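PDB 4LRZ: PTS-dependent dihydroxyacetone kinase operon regulatory protein from Escherichia coli, which activates transcription of the dhaKLM operon from a sigma-70 promoter and represses its own expression. Local coordinates for residues 36-41 / 105-110; 69-74 / 161-166; 250-255 / 273-278. All blocks are in the same frame, centred on the assembly; numbering follows the deposited sequence.

Interaction 1 (36-41 / 105-110)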
ATOM      1  N   HIS F  36       9.604 -11.053 -32.877  1.00 43.17           N
ATOM      2  CA  HIS F  36       8.733 -12.112 -32.403  1.00 45.26           C
ATOM      3  C   HIS F  36       7.728 -11.337 -31.551  1.00 46.20           C
ATOM      4  O   HIS F  36       8.100 -10.723 -30.551  1.00 44.93           O
ATOM      5  CB  HIS F  36       9.541 -13.111 -31.548  1.00 45.32           C
ATOM      6  CG  HIS F  36       8.736 -14.268 -31.050  1.00 47.72           C
ATOM      7  ND1 HIS F  36       8.071 -15.131 -31.897  1.00 52.65           N
ATOM      8  CD2 HIS F  36       8.489 -14.710 -29.794  1.00 49.31           C
ATOM      9  CE1 HIS F  36       7.427 -16.036 -31.181  1.00 54.19           C
ATOM     10  NE2 HIS F  36       7.673 -15.811 -29.903  1.00 52.61           N
ATOM     11  N   GLN F  37       6.463 -11.370 -31.958  1.00 47.90           N
ATOM     12  CA  GLN F  37       5.493 -10.412 -31.504  1.00 49.19           C
ATOM     13  C   GLN F  37       4.186 -11.108 -31.279  1.00 50.72           C
ATOM     14  O   GLN F  37       3.636 -11.669 -32.207  1.00 51.70           O
ATOM     15  CB  GLN F  37       5.303  -9.323 -32.570  1.00 49.24           C
ATOM     16  CG  GLN F  37       4.714  -7.981 -32.015  1.00 51.38           C
ATOM     17  CD  GLN F  37       4.302  -7.007 -33.116  1.00 55.10           C
ATOM     18  OE1 GLN F  37       4.903  -6.963 -34.200  1.00 58.71           O
ATOM     19  NE2 GLN F  37       3.270  -6.234 -32.849  1.00 53.89           N
ATOM     20  N   ALA F  38       3.688 -11.069 -30.052  1.00 51.98           N
ATOM     21  CA  ALA F  38       2.376 -11.639 -29.765  1.00 55.03           C
ATOM     22  C   ALA F  38       1.321 -10.882 -30.561  1.00 57.11           C
ATOM     23  O   ALA F  38       1.479  -9.715 -30.885  1.00 57.58           O
ATOM     24  CB  ALA F  38       2.063 -11.636 -28.278  1.00 53.74           C
ATOM     25  N   GLN F  39       0.225 -11.564 -30.827  1.00 60.41           N
ATOM     26  CA  GLN F  39      -0.585 -11.282 -31.983  1.00 63.53           C
ATOM     27  C   GLN F  39      -2.053 -11.501 -31.679  1.00 64.45           C
ATOM     28  O   GLN F  39      -2.395 -12.379 -30.887  1.00 64.94           O
ATOM     29  CB  GLN F  39      -0.157 -12.277 -33.068  1.00 64.41           C
ATOM     30  CG  GLN F  39      -0.027 -11.705 -34.475  1.00 68.52           C
ATOM     31  CD  GLN F  39      -0.627 -12.648 -35.536  1.00 72.81           C
ATOM     32  OE1 GLN F  39      -0.296 -12.557 -36.726  1.00 74.16           O
ATOM     33  NE2 GLN F  39      -1.527 -13.548 -35.102  1.00 73.61           N
ATOM     34  N   GLY F  40      -2.911 -10.705 -32.318  1.00 66.25           N
ATOM     35  CA  GLY F  40      -4.368 -10.904 -32.318  1.00 67.82           C
ATOM     36  C   GLY F  40      -4.959 -11.308 -30.976  1.00 68.54           C
ATOM     37  O   GLY F  40      -5.183 -10.443 -30.096  1.00 69.19           O
ATOM     38  N   VAL F  41      -5.177 -12.618 -30.809  1.00 68.65           N
ATOM     39  CA  VAL F  41      -5.930 -13.178 -29.677  1.00 68.41           C
ATOM     40  C   VAL F  41      -5.073 -13.517 -28.475  1.00 66.98           C
ATOM     41  O   VAL F  41      -5.416 -13.145 -27.346  1.00 67.19           O
ATOM     42  CB  VAL F  41      -6.813 -14.415 -30.107  1.00 70.28           C
ATOM     43  CG1 VAL F  41      -6.765 -15.578 -29.055  1.00 69.51           C
ATOM     44  CG2 VAL F  41      -8.256 -13.959 -30.407  1.00 71.02           C
ATOM     45  N   GLY F 105       3.201  -6.120 -27.724  1.00 37.10           N
ATOM     46  CA  GLY F 105       3.371  -7.560 -27.973  1.00 36.01           C
ATOM     47  C   GLY F 105       4.715  -8.107 -28.420  1.00 35.70           C
ATOM     48  O   GLY F 105       4.844  -9.334 -28.524  1.00 36.91           O
ATOM     49  N   THR F 106       5.697  -7.256 -28.732  1.00 34.70           N
ATOM     50  CA  THR F 106       7.046  -7.720 -29.070  1.00 34.12           C
ATOM     51  C   THR F 106       7.686  -8.312 -27.811  1.00 34.08           C
ATOM     52  O   THR F 106       7.652  -7.666 -26.736  1.00 34.18           O
ATOM     53  CB  THR F 106       7.917  -6.540 -29.507  1.00 34.51           C
ATOM     54  OG1 THR F 106       7.431  -6.031 -30.747  1.00 36.04           O
ATOM     55  CG2 THR F 106       9.395  -6.930 -29.692  1.00 32.07           C
ATOM     56  N   TYR F 107       8.234  -9.517 -27.929  1.00 33.20           N
ATOM     57  CA  TYR F 107       9.038 -10.140 -26.865  1.00 34.31           C
ATOM     58  C   TYR F 107      10.490  -9.695 -26.962  1.00 33.53           C
ATOM     59  O   TYR F 107      11.058  -9.678 -28.040  1.00 34.31           O
ATOM     60  CB  TYR F 107       8.992 -11.676 -26.968  1.00 34.97           C
ATOM     61  CG  TYR F 107       7.632 -12.273 -26.761  1.00 35.19           C
ATOM     62  CD1 TYR F 107       7.206 -12.592 -25.483  1.00 36.50           C
ATOM     63  CD2 TYR F 107       6.777 -12.554 -27.856  1.00 38.08           C
ATOM     64  CE1 TYR F 107       5.969 -13.184 -25.261  1.00 37.03           C
ATOM     65  CE2 TYR F 107       5.522 -13.146 -27.659  1.00 38.21           C
ATOM     66  CZ  TYR F 107       5.126 -13.441 -26.329  1.00 38.86           C
ATOM     67  OH  TYR F 107       3.919 -13.998 -26.030  1.00 40.34           O
ATOM     68  N   CYS F 108      11.086  -9.381 -25.825  1.00 32.84           N
ATOM     69  CA  CYS F 108      12.406  -8.777 -25.758  1.00 32.05           C
ATOM     70  C   CYS F 108      13.341  -9.637 -24.930  1.00 31.78           C
ATOM     71  O   CYS F 108      14.381  -9.135 -24.421  1.00 31.05           O
ATOM     72  CB  CYS F 108      12.315  -7.397 -25.067  1.00 32.78           C
ATOM     73  SG  CYS F 108      11.192  -6.256 -25.857  1.00 35.62           S
ATOM     74  N   ALA F 109      12.996 -10.923 -24.809  1.00 31.34           N
ATOM     75  CA  ALA F 109      13.882 -11.917 -24.187  1.00 31.44           C
ATOM     76  C   ALA F 109      15.322 -11.790 -24.667  1.00 31.43           C
ATOM     77  O   ALA F 109      15.601 -11.283 -25.755  1.00 29.45           O
ATOM     78  CB  ALA F 109      13.339 -13.370 -24.350  1.00 31.99           C
ATOM     79  N   GLU F 110      16.227 -12.163 -23.772  1.00 32.39           N
ATOM     80  CA  GLU F 110      17.633 -12.128 -24.029  1.00 34.31           C
ATOM     81  C   GLU F 110      17.953 -13.048 -25.194  1.00 36.20           C
ATOM     82  O   GLU F 110      18.871 -12.758 -25.958  1.00 37.59           O
ATOM     83  CB  GLU F 110      18.360 -12.666 -22.804  1.00 34.19           C
ATOM     84  CG  GLU F 110      19.854 -12.560 -22.897  1.00 35.69           C
ATOM     85  CD  GLU F 110      20.528 -12.990 -21.599  1.00 39.53           C
ATOM     86  OE1 GLU F 110      20.390 -14.169 -21.228  1.00 40.42           O
ATOM     87  OE2 GLU F 110      21.176 -12.142 -20.926  1.00 39.16           O
TER
HETATM   88  O   HOH W   1      11.297  -9.767 -30.948  1.00 24.53           O
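A single beta bridge, Gln37 with Thr106, joins the segment leading into helix 40-49 to the loop that runs through the GAF domain between helices 91-99 and 110-113. Two backbone hydrogen bonds hold it. Tyr107 N donates a hydrogen bond to His36 O at 2.9 Å, nearly straight at 168° and almost along the C=O axis. Ala38 N reaches Gly105 O at 2.6 Å, but this donor stands above the carbonyl plane. Gly105 O also receives Gln37 CA at 3.2 Å in a CA-H...O contact. Water 1 ties the two segments together a third time, accepting from His36 N and donating to Tyr107 O. Gln37 NE2 and Thr106 OG1 find partners just outside the segments: Asp104 O for the first, at the end of a chain extended beyond CG, Gly101 O and Asn103 N for the second. Gln37 CG lies 3.5 Å from Thr106 N. At Gly105 a side chain would run into Ala38 O, so a residue without one lets the backbones close up. His36 CG is anti to the backbone N (chi1 -178°), which brings the imidazole obliquely up to the Tyr107 ring. The planes are near parallel, 29° apart, yet slid so far that they barely overlap. Further out on the phenol, Tyr107 CE2 packs against Ala38 CB, and the closest ring atoms are His36 CD2 and Tyr107 CD2, 3.4 Å apart.

Interaction 2 (69-74 / 161-166)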
ATOM      1  N   ALA F  69       8.448  15.489 -20.268  1.00 49.24           N
ATOM      2  CA  ALA F  69       8.343  16.060 -21.620  1.00 50.97           C
ATOM      3  C   ALA F  69       8.774  17.544 -21.584  1.00 52.95           C
ATOM      4  O   ALA F  69       8.346  18.273 -20.665  1.00 54.05           O
ATOM      5  CB  ALA F  69       6.892  15.928 -22.144  1.00 51.11           C
ATOM      6  N   PRO F  70       9.595  18.013 -22.559  1.00 53.91           N
ATOM      7  CA  PRO F  70      10.128  17.415 -23.796  1.00 53.63           C
ATOM      8  C   PRO F  70      11.464  16.697 -23.595  1.00 52.92           C
ATOM      9  O   PRO F  70      12.331  17.176 -22.845  1.00 53.72           O
ATOM     10  CB  PRO F  70      10.345  18.622 -24.715  1.00 55.05           C
ATOM     11  CG  PRO F  70      10.457  19.854 -23.746  1.00 56.74           C
ATOM     12  CD  PRO F  70      10.132  19.378 -22.347  1.00 55.06           C
ATOM     13  N   ARG F  71      11.608  15.565 -24.281  1.00 50.50           N
ATOM     14  CA  ARG F  71      12.708  14.651 -24.100  1.00 49.12           C
ATOM     15  C   ARG F  71      12.558  13.531 -25.148  1.00 48.02           C
ATOM     16  O   ARG F  71      11.452  13.071 -25.399  1.00 47.75           O
ATOM     17  CB  ARG F  71      12.663  14.084 -22.684  1.00 47.56           C
ATOM     18  CG  ARG F  71      13.380  12.797 -22.542  1.00 48.47           C
ATOM     19  CD  ARG F  71      13.965  12.521 -21.168  1.00 47.06           C
ATOM     20  NE  ARG F  71      15.217  11.773 -21.373  1.00 47.26           N
ATOM     21  CZ  ARG F  71      15.733  10.881 -20.545  1.00 44.79           C
ATOM     22  NH1 ARG F  71      15.108  10.553 -19.407  1.00 46.01           N
ATOM     23  NH2 ARG F  71      16.879  10.315 -20.859  1.00 42.57           N
ATOM     24  N   GLU F  72      13.647  13.124 -25.788  1.00 47.83           N
ATOM     25  CA  GLU F  72      13.612  11.972 -26.718  1.00 47.43           C
ATOM     26  C   GLU F  72      13.720  10.660 -25.946  1.00 45.80           C
ATOM     27  O   GLU F  72      14.824  10.166 -25.711  1.00 45.00           O
ATOM     28  CB  GLU F  72      14.745  12.061 -27.752  1.00 48.94           C
ATOM     29  CG  GLU F  72      14.567  13.135 -28.859  1.00 52.31           C
ATOM     30  CD  GLU F  72      15.838  13.368 -29.698  1.00 58.01           C
ATOM     31  OE1 GLU F  72      16.431  14.466 -29.563  1.00 61.68           O
ATOM     32  OE2 GLU F  72      16.256  12.476 -30.491  1.00 59.08           O
ATOM     33  N   CYS F  73      12.585  10.112 -25.515  1.00 44.43           N
ATOM     34  CA  CYS F  73      12.611   8.871 -24.784  1.00 44.73           C
ATOM     35  C   CYS F  73      11.265   8.162 -24.832  1.00 42.83           C
ATOM     36  O   CYS F  73      10.276   8.725 -25.252  1.00 44.17           O
ATOM     37  CB  CYS F  73      13.049   9.070 -23.326  1.00 45.55           C
ATOM     38  SG  CYS F  73      11.724   9.617 -22.246  1.00 53.09           S
ATOM     39  N   ALA F  74      11.252   6.911 -24.401  1.00 40.30           N
ATOM     40  CA  ALA F  74      10.060   6.095 -24.434  1.00 38.01           C
ATOM     41  C   ALA F  74      10.044   5.327 -23.147  1.00 36.19           C
ATOM     42  O   ALA F  74      11.099   4.954 -22.599  1.00 35.11           O
ATOM     43  CB  ALA F  74      10.136   5.141 -25.606  1.00 36.73           C
ATOM     44  N   ILE F 161       9.651  -2.352 -15.720  1.00 30.02           N
ATOM     45  CA  ILE F 161       9.437  -0.969 -16.160  1.00 29.01           C
ATOM     46  C   ILE F 161      10.717  -0.571 -16.828  1.00 28.81           C
ATOM     47  O   ILE F 161      11.786  -0.704 -16.246  1.00 29.01           O
ATOM     48  CB  ILE F 161       9.174   0.033 -14.976  1.00 29.15           C
ATOM     49  CG1 ILE F 161       7.937  -0.376 -14.162  1.00 30.22           C
ATOM     50  CG2 ILE F 161       8.985   1.508 -15.477  1.00 26.02           C
ATOM     51  CD1 ILE F 161       6.586  -0.275 -14.914  1.00 30.79           C
ATOM     52  N   ALA F 162      10.613  -0.045 -18.030  1.00 29.07           N
ATOM     53  CA  ALA F 162      11.793   0.397 -18.730  1.00 31.09           C
ATOM     54  C   ALA F 162      11.627   1.777 -19.382  1.00 32.09           C
ATOM     55  O   ALA F 162      10.499   2.214 -19.705  1.00 32.73           O
ATOM     56  CB  ALA F 162      12.196  -0.655 -19.817  1.00 29.99           C
ATOM     57  N   LEU F 163      12.784   2.395 -19.597  1.00 32.57           N
ATOM     58  CA  LEU F 163      12.949   3.668 -20.229  1.00 34.18           C
ATOM     59  C   LEU F 163      14.027   3.517 -21.317  1.00 35.49           C
ATOM     60  O   LEU F 163      15.150   3.112 -21.027  1.00 35.46           O
ATOM     61  CB  LEU F 163      13.401   4.682 -19.186  1.00 34.11           C
ATOM     62  CG  LEU F 163      13.691   6.138 -19.571  1.00 35.46           C
ATOM     63  CD1 LEU F 163      13.363   7.056 -18.379  1.00 35.66           C
ATOM     64  CD2 LEU F 163      15.111   6.355 -20.058  1.00 33.25           C
ATOM     65  N   ALA F 164      13.667   3.865 -22.560  1.00 37.17           N
ATOM     66  CA  ALA F 164      14.545   3.769 -23.727  1.00 38.36           C
ATOM     67  C   ALA F 164      14.844   5.175 -24.230  1.00 40.11           C
ATOM     68  O   ALA F 164      13.935   6.005 -24.300  1.00 41.52           O
ATOM     69  CB  ALA F 164      13.874   2.967 -24.827  1.00 37.08           C
ATOM     70  N   CYS F 165      16.102   5.439 -24.588  1.00 40.80           N
ATOM     71  CA  CYS F 165      16.505   6.724 -25.156  1.00 41.70           C
ATOM     72  C   CYS F 165      17.775   6.632 -25.975  1.00 42.33           C
ATOM     73  O   CYS F 165      18.608   5.772 -25.698  1.00 41.85           O
ATOM     74  CB  CYS F 165      16.671   7.804 -24.066  1.00 42.47           C
ATOM     75  SG  CYS F 165      18.108   7.690 -22.974  1.00 43.32           S
ATOM     76  N   PRO F 166      17.947   7.541 -26.971  1.00 43.75           N
ATOM     77  CA  PRO F 166      19.237   7.594 -27.685  1.00 44.71           C
ATOM     78  C   PRO F 166      20.378   7.663 -26.682  1.00 45.66           C
ATOM     79  O   PRO F 166      20.275   8.355 -25.663  1.00 45.98           O
ATOM     80  CB  PRO F 166      19.138   8.866 -28.530  1.00 45.16           C
ATOM     81  CG  PRO F 166      17.692   9.078 -28.755  1.00 44.63           C
ATOM     82  CD  PRO F 166      16.954   8.459 -27.563  1.00 44.47           C
TER
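In the antiparallel sheet of the GAF domain, the start of strand 74-79 pairs with the central strand 157-166. Ala74 and Ala164 form an antiparallel hydrogen-bonded pair: Ala164 N to Ala74 O and Ala74 N to Ala164 O are both 2.8 Å, each donor lying in the carbonyl plane, the first bond straighter (168°) than the second. Their methyls lie on the same face of the sheet, where Leu94 and Leu97 of helix 91-99 pack on Ala74. Before Ala74 the chain bends away through an inverse gamma turn centred on Glu72, whose carbonyl oxygen faces Pro166 CD at 3.3 Å and Cys165 CB.

Arg71 leaves this loop on a long path. From CB, CG is anti to the backbone N (chi1 158°), and the chain stays stretched to CD before bending at chi3; up to NE none of these side-chain atoms comes near strand 161-166. Only the terminal nitrogens NH1 and NH2 arrive there. One face of the guanidinium is packed by Cys73 CB, offset toward the rim. At the tip the two nitrogens part: NH1 comes to Leu163 CD1 at 4.0 Å, while NH2 makes a salt bridge with Asp174 OD2 at the start of helix 174-211, which would probably help to hold the positive charge at this partly exposed place. Arg71 also packs on Ala172 of the second subunit, so the side chain lies where two copies of the protein meet. Beside Cys73, whose CB is 3.9 Å from Cys165 CB, the thiol of Cys165 turns to the arginine, with SG 3.6 Å from Arg71 NH2.

Interaction 3 (250-255 / 273-278)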
ATOM      1  N   GLU F 250     -26.765   8.508  21.974  1.00 71.41           N
ATOM      2  CA  GLU F 250     -28.027   8.923  21.360  1.00 73.85           C
ATOM      3  C   GLU F 250     -28.813   7.783  20.701  1.00 73.36           C
ATOM      4  O   GLU F 250     -29.787   8.026  20.001  1.00 74.54           O
ATOM      5  CB  GLU F 250     -27.860  10.147  20.439  1.00 74.97           C
ATOM      6  CG  GLU F 250     -26.921   9.994  19.254  1.00 75.47           C
ATOM      7  CD  GLU F 250     -26.229  11.318  18.903  1.00 79.08           C
ATOM      8  OE1 GLU F 250     -26.176  11.661  17.698  1.00 78.61           O
ATOM      9  OE2 GLU F 250     -25.746  12.015  19.836  1.00 79.62           O
ATOM     10  N   LEU F 251     -28.417   6.539  20.945  1.00 72.77           N
ATOM     11  CA  LEU F 251     -29.213   5.422  20.450  1.00 72.94           C
ATOM     12  C   LEU F 251     -30.085   4.816  21.531  1.00 74.65           C
ATOM     13  O   LEU F 251     -31.284   4.645  21.337  1.00 75.86           O
ATOM     14  CB  LEU F 251     -28.355   4.365  19.769  1.00 70.66           C
ATOM     15  CG  LEU F 251     -27.958   4.766  18.339  1.00 69.68           C
ATOM     16  CD1 LEU F 251     -26.892   3.834  17.793  1.00 64.18           C
ATOM     17  CD2 LEU F 251     -29.171   4.856  17.395  1.00 69.34           C
ATOM     18  N   LEU F 252     -29.488   4.507  22.673  1.00 75.44           N
ATOM     19  CA  LEU F 252     -30.247   3.969  23.794  1.00 77.54           C
ATOM     20  C   LEU F 252     -29.649   4.409  25.122  1.00 78.61           C
ATOM     21  O   LEU F 252     -28.477   4.796  25.180  1.00 77.83           O
ATOM     22  CB  LEU F 252     -30.363   2.436  23.704  1.00 76.64           C
ATOM     23  CG  LEU F 252     -29.268   1.500  24.209  1.00 75.55           C
ATOM     24  CD1 LEU F 252     -29.621   0.109  23.772  1.00 76.04           C
ATOM     25  CD2 LEU F 252     -27.897   1.878  23.670  1.00 74.79           C
ATOM     26  N   THR F 253     -30.460   4.365  26.180  1.00 80.74           N
ATOM     27  CA  THR F 253     -29.952   4.677  27.515  1.00 82.19           C
ATOM     28  C   THR F 253     -29.512   3.400  28.203  1.00 81.75           C
ATOM     29  O   THR F 253     -30.250   2.409  28.270  1.00 81.81           O
ATOM     30  CB  THR F 253     -30.962   5.470  28.368  1.00 84.70           C
ATOM     31  OG1 THR F 253     -31.250   6.709  27.709  1.00 85.34           O
ATOM     32  CG2 THR F 253     -30.386   5.777  29.763  1.00 85.87           C
ATOM     33  N   LEU F 254     -28.281   3.441  28.690  1.00 81.85           N
ATOM     34  CA  LEU F 254     -27.656   2.287  29.304  1.00 82.03           C
ATOM     35  C   LEU F 254     -27.952   2.215  30.811  1.00 84.14           C
ATOM     36  O   LEU F 254     -27.982   3.250  31.485  1.00 85.55           O
ATOM     37  CB  LEU F 254     -26.155   2.326  29.027  1.00 80.85           C
ATOM     38  CG  LEU F 254     -25.765   1.922  27.602  1.00 79.44           C
ATOM     39  CD1 LEU F 254     -24.457   2.595  27.154  1.00 78.06           C
ATOM     40  CD2 LEU F 254     -25.684   0.393  27.493  1.00 78.82           C
ATOM     41  N   PRO F 255     -28.190   0.994  31.331  1.00 84.55           N
ATOM     42  CA  PRO F 255     -28.459   0.760  32.756  1.00 86.72           C
ATOM     43  C   PRO F 255     -27.312   1.249  33.650  1.00 87.74           C
ATOM     44  O   PRO F 255     -26.219   1.539  33.148  1.00 86.94           O
ATOM     45  CB  PRO F 255     -28.558  -0.770  32.854  1.00 86.12           C
ATOM     46  CG  PRO F 255     -28.812  -1.248  31.477  1.00 84.43           C
ATOM     47  CD  PRO F 255     -28.262  -0.245  30.535  1.00 83.16           C
ATOM     48  N   ALA F 273     -29.673  -7.377  33.471  1.00 91.00           N
ATOM     49  CA  ALA F 273     -29.726  -5.959  33.075  1.00 90.79           C
ATOM     50  C   ALA F 273     -31.069  -5.522  32.502  1.00 91.63           C
ATOM     51  O   ALA F 273     -31.742  -6.282  31.783  1.00 91.32           O
ATOM     52  CB  ALA F 273     -28.609  -5.627  32.089  1.00 88.78           C
ATOM     53  N   THR F 274     -31.423  -4.269  32.820  1.00 93.14           N
ATOM     54  CA  THR F 274     -32.687  -3.658  32.412  1.00 94.94           C
ATOM     55  C   THR F 274     -32.423  -2.430  31.537  1.00 94.67           C
ATOM     56  O   THR F 274     -31.762  -1.488  31.973  1.00 94.46           O
ATOM     57  CB  THR F 274     -33.523  -3.244  33.656  1.00 97.23           C
ATOM     58  OG1 THR F 274     -33.791  -4.399  34.455  1.00 97.82           O
ATOM     59  CG2 THR F 274     -34.853  -2.615  33.253  1.00 98.74           C
ATOM     60  N   PHE F 275     -32.964  -2.436  30.319  1.00 95.25           N
ATOM     61  CA  PHE F 275     -32.747  -1.351  29.349  1.00 95.47           C
ATOM     62  C   PHE F 275     -33.954  -0.431  29.126  1.00 98.18           C
ATOM     63  O   PHE F 275     -35.089  -0.778  29.458  1.00 99.54           O
ATOM     64  CB  PHE F 275     -32.341  -1.932  27.990  1.00 93.58           C
ATOM     65  CG  PHE F 275     -31.017  -2.608  27.987  1.00 90.65           C
ATOM     66  CD1 PHE F 275     -29.873  -1.901  27.654  1.00 88.31           C
ATOM     67  CD2 PHE F 275     -30.914  -3.958  28.296  1.00 90.12           C
ATOM     68  CE1 PHE F 275     -28.639  -2.525  27.639  1.00 86.89           C
ATOM     69  CE2 PHE F 275     -29.682  -4.597  28.290  1.00 88.57           C
ATOM     70  CZ  PHE F 275     -28.540  -3.879  27.958  1.00 86.76           C
ATOM     71  N   GLU F 276     -33.681   0.732  28.528  1.00 99.45           N
ATOM     72  CA  GLU F 276     -34.709   1.667  28.065  1.00102.50           C
ATOM     73  C   GLU F 276     -34.551   2.071  26.582  1.00102.18           C
ATOM     74  O   GLU F 276     -33.545   2.675  26.189  1.00101.03           O
ATOM     75  CB  GLU F 276     -34.739   2.919  28.948  1.00104.23           C
ATOM     76  CG  GLU F 276     -35.644   4.038  28.410  1.00107.27           C
ATOM     77  CD  GLU F 276     -35.766   5.231  29.351  1.00110.77           C
ATOM     78  OE1 GLU F 276     -36.908   5.718  29.536  1.00112.84           O
ATOM     79  OE2 GLU F 276     -34.727   5.682  29.896  1.00110.67           O
ATOM     80  N   SER F 277     -35.565   1.745  25.779  1.00103.94           N
ATOM     81  CA  SER F 277     -35.632   2.152  24.367  1.00104.40           C
ATOM     82  C   SER F 277     -36.863   3.034  24.142  1.00107.04           C
ATOM     83  O   SER F 277     -37.980   2.604  24.455  1.00109.10           O
ATOM     84  CB  SER F 277     -35.713   0.917  23.458  1.00103.57           C
ATOM     85  OG  SER F 277     -34.797  -0.087  23.868  1.00102.90           O
ATOM     86  N   GLN F 278     -36.655   4.241  23.593  1.00107.59           N
ATOM     87  CA  GLN F 278     -37.704   5.297  23.482  1.00110.42           C
ATOM     88  C   GLN F 278     -38.921   5.128  24.420  1.00112.85           C
ATOM     89  O   GLN F 278     -40.020   4.751  23.985  1.00114.09           O
ATOM     90  CB  GLN F 278     -38.176   5.513  22.027  1.00110.78           C
ATOM     91  CG  GLN F 278     -37.085   5.536  20.975  1.00109.26           C
ATOM     92  CD  GLN F 278     -37.011   4.229  20.201  1.00108.88           C
ATOM     93  OE1 GLN F 278     -37.945   3.869  19.478  1.00109.69           O
ATOM     94  NE2 GLN F 278     -35.895   3.514  20.347  1.00107.30           N
TER
HETATM   95  O   HOH W   2     -33.888   3.298  22.156  1.00 50.57           O
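Phe275 CG stands anti to its carbonyl carbon (chi1 -66°) and the ring is turned almost square to the CA-CB-CG plane (chi2 -92°), so that one broad face is presented to Pro255. The pyrrolidine, in the C-gamma exo pucker, lays CG over that face, 4.2 Å from the ring centroid and 17° off the normal, a CH-pi contact displaced toward the rim. Pro255 CD lies 3.7 Å from Phe275 CD1, at the same side of the ring. Around the phenyl, Leu254 CD2 meets the edge near CE1 at 4.2 Å, and Leu252, its CG in the crowded position between backbone N and carbonyl carbon, brings CD1 obliquely to Phe275 CD1. Pro255 CG also approaches Ala273 CB and Thr274 O. An alanine in place of Pro255 would remove CG and CD, and would probably lose the cover over the Phe275 ring and loosen the loop from the strand. Thr253 and Glu276 form a single antiparallel bridge, with Thr253 N 3.5 Å from Glu276 O. At the far end, water 2 links Leu251 O to both Gln278 N and Gln278 NE2. Leu258 of helix 256-264 and Ile282 of strand 281-293 also pack on Phe275. Pro255 occupies the N-cap position, right before helix 256-264, so the contact sets the loop before this helix against edge strand 271-276 of the five-stranded antiparallel sheet, strand order 2-1-5-4-3, of a PAS fold.

Overall arrangement
Interaction 2 lies in the sheet of the GAF domain, interaction 1 joins 36-41 to a loop of the same domain, and interaction 3 belongs to the PAS domain. The first two have centres 21 Å apart, and their segments alternate along the chain, 36-41, 69-74, 105-110, 161-166, so the two contacts cross along the chain, though they do not touch. Interaction 3 follows later in the chain, its centre 68 Å from interaction 1 and 67 Å from interaction 2, on the opposite side of the chain's centre. Long helix 174-211 spans the gap, starting just after strand 157-166 and leading into the PAS sheet, so the two domains stand as separate modules joined by it.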